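Local coordinates for protein EH1AB1 (PDB 6I8F) that hydrolyses esters, probably through a serine nucleophile carried on an alpha/beta-hydrolase fold, at residues Thr96-His101 against Ala150-Ile155; Ser115-Leu120 against Cys126-Ile131. All coordinates share one frame; numbering follows the deposited sequence.

In the fold
Followed from the N terminus, the chain lays down strand 94-100, turns back through helix 114-124 and returns as strand 127-132, a beta-alpha-beta unit whose two strands are parallel neighbours in the central sheet. Contact 2 (115-120 with 126-131) closes a short loop where that helix packs back on the strand following it. The chain then runs on into helix 143-157, which settles on strand 94-100 as contact 1 (96-101 with 150-155), a longer closure that encloses contact 2 entirely. The two meet along the shared sheet, where probable hydrogen bonds join Leu-97 to Gln-127 and Ile-129, while helices 114-124 and 143-157 cover its opposite faces.

Contact 1 of 2, residues Thr96-His101 against Ala150-Ile155; sequences TLIYYH and AAFRHI
Ile-98 drives its CD1 methyl between Phe-152 and Ile-155, and these apolar touches account for most of the contact. The methyl meets the Phe-152 ring at its edge, near the ring plane, with Ile-98 CD1 3.5 Å from Phe-152 CD1; the two side chains cross at about a right angle. Against Ile-155 the approach is tip to tip, Ile-98 CD1 lying 3.9 Å from Ile-155 CG2, while the CD1 of Ile-155 reaches back to CG1 of Ile-98. Setting CG1 opposite the carbonyl carbon (chi1 -60°) sends the longer branch of Ile-98 out to the helix. Farther along the strand, Tyr-100 stretches its ring across until OH stands 3.7 Å from Phe-152 CB, a van der Waals touch; the same hydroxyl has a weak hydrogen bond to Gly-148 O, one turn earlier in the helix. In the second shell, Val-184 touches both Tyr-100 and Phe-152, and Val-171 does likewise from the adjacent strand. The segments run nearly antiparallel, at 161°, their axes 9.8 Å apart at closest approach, as expected of a helix laid on a sheet in this fold. Helix 143-157 thus lies over strand 94-100, with helix 176-190 alongside and strands 127-132 and 169-174 flanking strand 94-100 on either side in the sheet.

Contact 2 of 2, residues Ser115-Leu120 against Cys126-Ile131; sequences STCRRL and CQVISI
Val-128 is the first residue of segment 126-131 to touch the helix, and it meets Cys-117 and Leu-120 with a different methyl for each side chain. Its CG1, anti to the backbone N (chi1 179°), lies against the thiol of Cys-117, with Val-128 CG1 3.8 Å from Cys-117 SG and nearly as close to CB. The other methyl turns to the helix backbone: Val-128 CG2 is 3.8 Å from Cys-117 O and also packs on Leu-120, at 4.2 Å from its CB. With both methyls cut back to an alanine here, a gap would probably open between strand and helix, the Cys-117 thiol keeping only Ser-130 as a close neighbour in the strand segment and Leu-120 CB losing the methyl that faces it. Ile-129 then points away, joining the opposite face of the sheet, where it meets Thr-96. Ser-130 comes back to the helix side, its CB 4.0 Å from Cys-117 SG, so the sulfur rests over the strand between Val-128 and Ser-130. Tyr-84 and Tyr-99, from the two neighbouring strands, also touch Cys-117. The segments run at 158° to each other, as befits the helix and returning strand of a beta-alpha-beta crossover. What joins helix to strand here is van der Waals packing of small buried groups, a thiol, two methyls, a backbone carbonyl oxygen and a few methylenes, which is consistent with the short 8.2 Å between the axes.

Contact 1 of 2, residues Thr96-His101 against Ala150-Ile155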
loop_
_atom_site.group_PDB
_atom_site.type_symbol
_atom_site.label_atom_id
_atom_site.label_comp_id
_atom_site.label_asym_id
_atom_site.label_seq_id
_atom_site.Cartn_x
_atom_site.Cartn_y
_atom_site.Cartn_z
ATOM N N THR A 96 11.941 -0.442 -14.051
ATOM C CA THR A 96 11.078 -0.400 -15.225
ATOM C C THR A 96 9.820 -1.230 -14.957
ATOM O O THR A 96 9.912 -2.360 -14.495
ATOM C CB THR A 96 11.817 -0.910 -16.472
ATOM O OG1 THR A 96 12.892 -0.014 -16.763
ATOM C CG2 THR A 96 10.914 -1.024 -17.680
ATOM N N LEU A 97 8.662 -0.652 -15.277
ATOM C CA LEU A 97 7.388 -1.354 -15.212
ATOM C C LEU A 97 6.937 -1.696 -16.631
ATOM O O LEU A 97 6.667 -0.790 -17.427
ATOM C CB LEU A 97 6.356 -0.460 -14.521
ATOM C CG LEU A 97 4.902 -0.941 -14.583
ATOM C CD1 LEU A 97 4.745 -2.303 -13.935
ATOM C CD2 LEU A 97 3.977 0.064 -13.919
ATOM N N ILE A 98 6.843 -2.997 -16.922
ATOM C CA ILE A 98 6.189 -3.486 -18.116
ATOM C C ILE A 98 4.683 -3.537 -17.850
ATOM O O ILE A 98 4.224 -4.295 -16.997
ATOM C CB ILE A 98 6.753 -4.850 -18.551
ATOM C CG1 ILE A 98 8.250 -4.738 -18.846
ATOM C CG2 ILE A 98 5.970 -5.404 -19.738
ATOM C CD1 ILE A 98 9.014 -6.018 -18.682
ATOM N N TYR A 99 3.942 -2.724 -18.612
ATOM C CA TYR A 99 2.520 -2.466 -18.395
ATOM C C TYR A 99 1.677 -3.052 -19.535
ATOM O O TYR A 99 1.944 -2.821 -20.712
ATOM C CB TYR A 99 2.235 -0.967 -18.265
ATOM C CG TYR A 99 0.863 -0.688 -17.703
ATOM C CD1 TYR A 99 -0.247 -0.575 -18.530
ATOM C CD2 TYR A 99 0.665 -0.572 -16.336
ATOM C CE1 TYR A 99 -1.514 -0.360 -18.010
ATOM C CE2 TYR A 99 -0.597 -0.359 -15.803
ATOM C CZ TYR A 99 -1.691 -0.258 -16.641
ATOM O OH TYR A 99 -2.930 -0.040 -16.107
ATOM N N TYR A 100 0.632 -3.782 -19.136
ATOM C CA TYR A 100 -0.345 -4.395 -19.998
ATOM C C TYR A 100 -1.708 -3.734 -19.782
ATOM O O TYR A 100 -2.321 -3.894 -18.713
ATOM C CB TYR A 100 -0.439 -5.889 -19.680
ATOM C CG TYR A 100 0.883 -6.613 -19.658
ATOM C CD1 TYR A 100 1.601 -6.820 -20.830
ATOM C CD2 TYR A 100 1.405 -7.128 -18.481
ATOM C CE1 TYR A 100 2.800 -7.509 -20.834
ATOM C CE2 TYR A 100 2.603 -7.831 -18.471
ATOM C CZ TYR A 100 3.297 -8.029 -19.651
ATOM O OH TYR A 100 4.477 -8.724 -19.652
ATOM N N HIS A 101 -2.174 -2.993 -20.795
ATOM C CA HIS A 101 -3.471 -2.317 -20.771
ATOM C C HIS A 101 -4.600 -3.336 -20.556
ATOM O O HIS A 101 -4.483 -4.514 -20.877
ATOM C CB HIS A 101 -3.692 -1.511 -22.063
ATOM C CG HIS A 101 -3.940 -2.339 -23.281
ATOM N ND1 HIS A 101 -5.169 -2.926 -23.536
ATOM C CD2 HIS A 101 -3.137 -2.674 -24.318
ATOM C CE1 HIS A 101 -5.097 -3.610 -24.661
ATOM N NE2 HIS A 101 -3.868 -3.472 -25.161
ATOM N N ALA A 150 5.950 -13.137 -23.803
ATOM C CA ALA A 150 7.097 -12.920 -24.712
ATOM C C ALA A 150 7.678 -11.510 -24.507
ATOM O O ALA A 150 8.889 -11.327 -24.554
ATOM C CB ALA A 150 6.720 -13.156 -26.158
ATOM N N ALA A 151 6.809 -10.521 -24.273
ATOM C CA ALA A 151 7.255 -9.131 -24.046
ATOM C C ALA A 151 8.171 -9.050 -22.814
ATOM O O ALA A 151 9.243 -8.420 -22.856
ATOM C CB ALA A 151 6.060 -8.225 -23.897
ATOM N N PHE A 152 7.753 -9.686 -21.716
ATOM C CA PHE A 152 8.537 -9.659 -20.482
ATOM C C PHE A 152 9.880 -10.376 -20.674
ATOM O O PHE A 152 10.935 -9.853 -20.293
ATOM C CB PHE A 152 7.789 -10.273 -19.297
ATOM C CG PHE A 152 8.698 -10.430 -18.109
ATOM C CD1 PHE A 152 9.106 -9.319 -17.390
ATOM C CD2 PHE A 152 9.246 -11.660 -17.790
ATOM C CE1 PHE A 152 10.016 -9.444 -16.350
ATOM C CE2 PHE A 152 10.149 -11.786 -16.744
ATOM C CZ PHE A 152 10.526 -10.678 -16.022
ATOM N N ARG A 153 9.846 -11.584 -21.248
ATOM C CA ARG A 153 11.088 -12.361 -21.473
ATOM C C ARG A 153 12.040 -11.541 -22.363
ATOM O O ARG A 153 13.219 -11.459 -22.098
ATOM C CB ARG A 153 10.779 -13.726 -22.099
ATOM C CG ARG A 153 10.097 -14.729 -21.181
ATOM C CD ARG A 153 9.957 -16.095 -21.838
ATOM N NE ARG A 153 9.458 -17.120 -20.923
ATOM C CZ ARG A 153 8.687 -18.161 -21.266
ATOM N NH1 ARG A 153 8.199 -18.259 -22.495
ATOM N NH2 ARG A 153 8.395 -19.093 -20.372
ATOM N N HIS A 154 11.507 -10.913 -23.415
ATOM C CA HIS A 154 12.330 -10.166 -24.377
ATOM C C HIS A 154 12.991 -8.943 -23.717
ATOM O O HIS A 154 14.182 -8.674 -23.916
ATOM C CB HIS A 154 11.494 -9.753 -25.587
ATOM C CG HIS A 154 12.276 -8.987 -26.600
ATOM N ND1 HIS A 154 13.093 -9.614 -27.527
ATOM C CD2 HIS A 154 12.406 -7.659 -26.808
ATOM C CE1 HIS A 154 13.673 -8.700 -28.282
ATOM N NE2 HIS A 154 13.264 -7.489 -27.862
ATOM N N ILE A 155 12.207 -8.173 -22.958
ATOM C CA ILE A 155 12.750 -6.988 -22.253
ATOM C C ILE A 155 13.724 -7.433 -21.149
ATOM O O ILE A 155 14.794 -6.834 -21.003
ATOM C CB ILE A 155 11.612 -6.094 -21.743
ATOM C CG1 ILE A 155 10.870 -5.486 -22.939
ATOM C CG2 ILE A 155 12.150 -5.040 -20.783
ATOM C CD1 ILE A 155 9.452 -5.050 -22.659
#

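Contact 2 of 2, residues Ser115-Leu120 against Cys126-Ile131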
loop_
_atom_site.group_PDB
_atom_site.type_symbol
_atom_site.label_atom_id
_atom_site.label_comp_id
_atom_site.label_asym_id
_atom_site.label_seq_id
_atom_site.Cartn_x
_atom_site.Cartn_y
_atom_site.Cartn_z
ATOM N N SER A 115 -2.029 8.350 -20.952
ATOM C CA SER A 115 -1.974 9.360 -19.877
ATOM C C SER A 115 -1.668 8.700 -18.520
ATOM O O SER A 115 -0.948 9.283 -17.684
ATOM C CB SER A 115 -3.250 10.181 -19.801
ATOM O OG SER A 115 -3.425 10.985 -20.971
ATOM N N THR A 116 -2.231 7.505 -18.309
ATOM C CA THR A 116 -2.050 6.718 -17.107
ATOM C C THR A 116 -0.595 6.255 -16.985
ATOM O O THR A 116 -0.015 6.325 -15.900
ATOM C CB THR A 116 -3.006 5.523 -17.078
ATOM O OG1 THR A 116 -4.332 6.059 -17.081
ATOM C CG2 THR A 116 -2.778 4.617 -15.886
ATOM N N CYS A 117 -0.021 5.748 -18.077
ATOM C CA CYS A 117 1.363 5.294 -18.062
ATOM C C CYS A 117 2.319 6.467 -17.824
ATOM O O CYS A 117 3.289 6.313 -17.087
ATOM C CB CYS A 117 1.741 4.575 -19.342
ATOM S SG CYS A 117 1.041 2.905 -19.406
ATOM N N ARG A 118 2.013 7.618 -18.426
ATOM C CA ARG A 118 2.810 8.836 -18.238
ATOM C C ARG A 118 2.838 9.188 -16.747
ATOM O O ARG A 118 3.903 9.467 -16.186
ATOM C CB ARG A 118 2.249 10.002 -19.059
ATOM C CG ARG A 118 2.572 9.930 -20.544
ATOM C CD ARG A 118 1.687 10.884 -21.329
ATOM N NE ARG A 118 2.055 10.967 -22.744
ATOM C CZ ARG A 118 2.943 11.824 -23.258
ATOM N NH1 ARG A 118 3.516 12.748 -22.498
ATOM N NH2 ARG A 118 3.251 11.739 -24.544
ATOM N N ARG A 119 1.651 9.175 -16.123
ATOM C CA ARG A 119 1.522 9.561 -14.723
ATOM C C ARG A 119 2.266 8.541 -13.861
ATOM O O ARG A 119 2.960 8.927 -12.929
ATOM C CB ARG A 119 0.060 9.706 -14.301
ATOM C CG ARG A 119 -0.123 10.356 -12.940
ATOM C CD ARG A 119 -1.575 10.662 -12.598
ATOM N NE ARG A 119 -1.682 11.267 -11.279
ATOM C CZ ARG A 119 -1.805 12.574 -11.042
ATOM N NH1 ARG A 119 -1.942 13.410 -12.053
ATOM N NH2 ARG A 119 -1.829 13.029 -9.792
ATOM N N LEU A 120 2.142 7.246 -14.184
ATOM C CA LEU A 120 2.817 6.213 -13.383
ATOM C C LEU A 120 4.336 6.422 -13.436
ATOM O O LEU A 120 5.017 6.267 -12.433
ATOM C CB LEU A 120 2.435 4.819 -13.886
ATOM C CG LEU A 120 1.011 4.353 -13.575
ATOM C CD1 LEU A 120 0.753 2.988 -14.189
ATOM C CD2 LEU A 120 0.750 4.309 -12.077
ATOM N N CYS A 126 10.035 5.561 -12.234
ATOM C CA CYS A 126 10.369 4.349 -12.961
ATOM C C CYS A 126 10.021 4.539 -14.439
ATOM O O CYS A 126 9.035 5.182 -14.754
ATOM C CB CYS A 126 9.598 3.147 -12.430
ATOM S SG CYS A 126 10.035 2.683 -10.735
ATOM N N GLN A 127 10.853 3.985 -15.329
ATOM C CA GLN A 127 10.473 3.816 -16.729
ATOM C C GLN A 127 9.194 2.967 -16.783
ATOM O O GLN A 127 9.079 2.020 -16.022
ATOM C CB GLN A 127 11.597 3.127 -17.504
ATOM C CG GLN A 127 11.220 2.847 -18.952
ATOM C CD GLN A 127 12.382 2.418 -19.816
ATOM O OE1 GLN A 127 12.521 2.890 -20.941
ATOM N NE2 GLN A 127 13.191 1.493 -19.323
ATOM N N VAL A 128 8.248 3.322 -17.660
ATOM C CA VAL A 128 7.113 2.443 -18.008
ATOM C C VAL A 128 7.233 2.046 -19.489
ATOM O O VAL A 128 7.575 2.863 -20.367
ATOM C CB VAL A 128 5.750 3.092 -17.699
ATOM C CG1 VAL A 128 4.580 2.188 -18.074
ATOM C CG2 VAL A 128 5.649 3.494 -16.232
ATOM N N ILE A 129 6.983 0.762 -19.758
ATOM C CA ILE A 129 6.932 0.241 -21.118
ATOM C C ILE A 129 5.582 -0.437 -21.306
ATOM O O ILE A 129 5.376 -1.521 -20.774
ATOM C CB ILE A 129 8.089 -0.725 -21.415
ATOM C CG1 ILE A 129 9.444 -0.071 -21.144
ATOM C CG2 ILE A 129 7.988 -1.229 -22.849
ATOM C CD1 ILE A 129 10.625 -1.014 -21.289
ATOM N N SER A 130 4.702 0.230 -22.068
ATOM C CA SER A 130 3.350 -0.239 -22.359
ATOM C C SER A 130 3.369 -1.161 -23.592
ATOM O O SER A 130 4.021 -0.861 -24.595
ATOM C CB SER A 130 2.438 0.940 -22.561
ATOM O OG SER A 130 1.109 0.507 -22.764
ATOM N N ILE A 131 2.652 -2.285 -23.509
ATOM C CA ILE A 131 2.767 -3.348 -24.491
ATOM C C ILE A 131 1.470 -3.439 -25.296
ATOM O O ILE A 131 0.370 -3.462 -24.732
ATOM C CB ILE A 131 3.104 -4.703 -23.837
ATOM C CG1 ILE A 131 4.394 -4.660 -23.010
ATOM C CG2 ILE A 131 3.146 -5.800 -24.897
ATOM C CD1 ILE A 131 5.624 -4.274 -23.779
#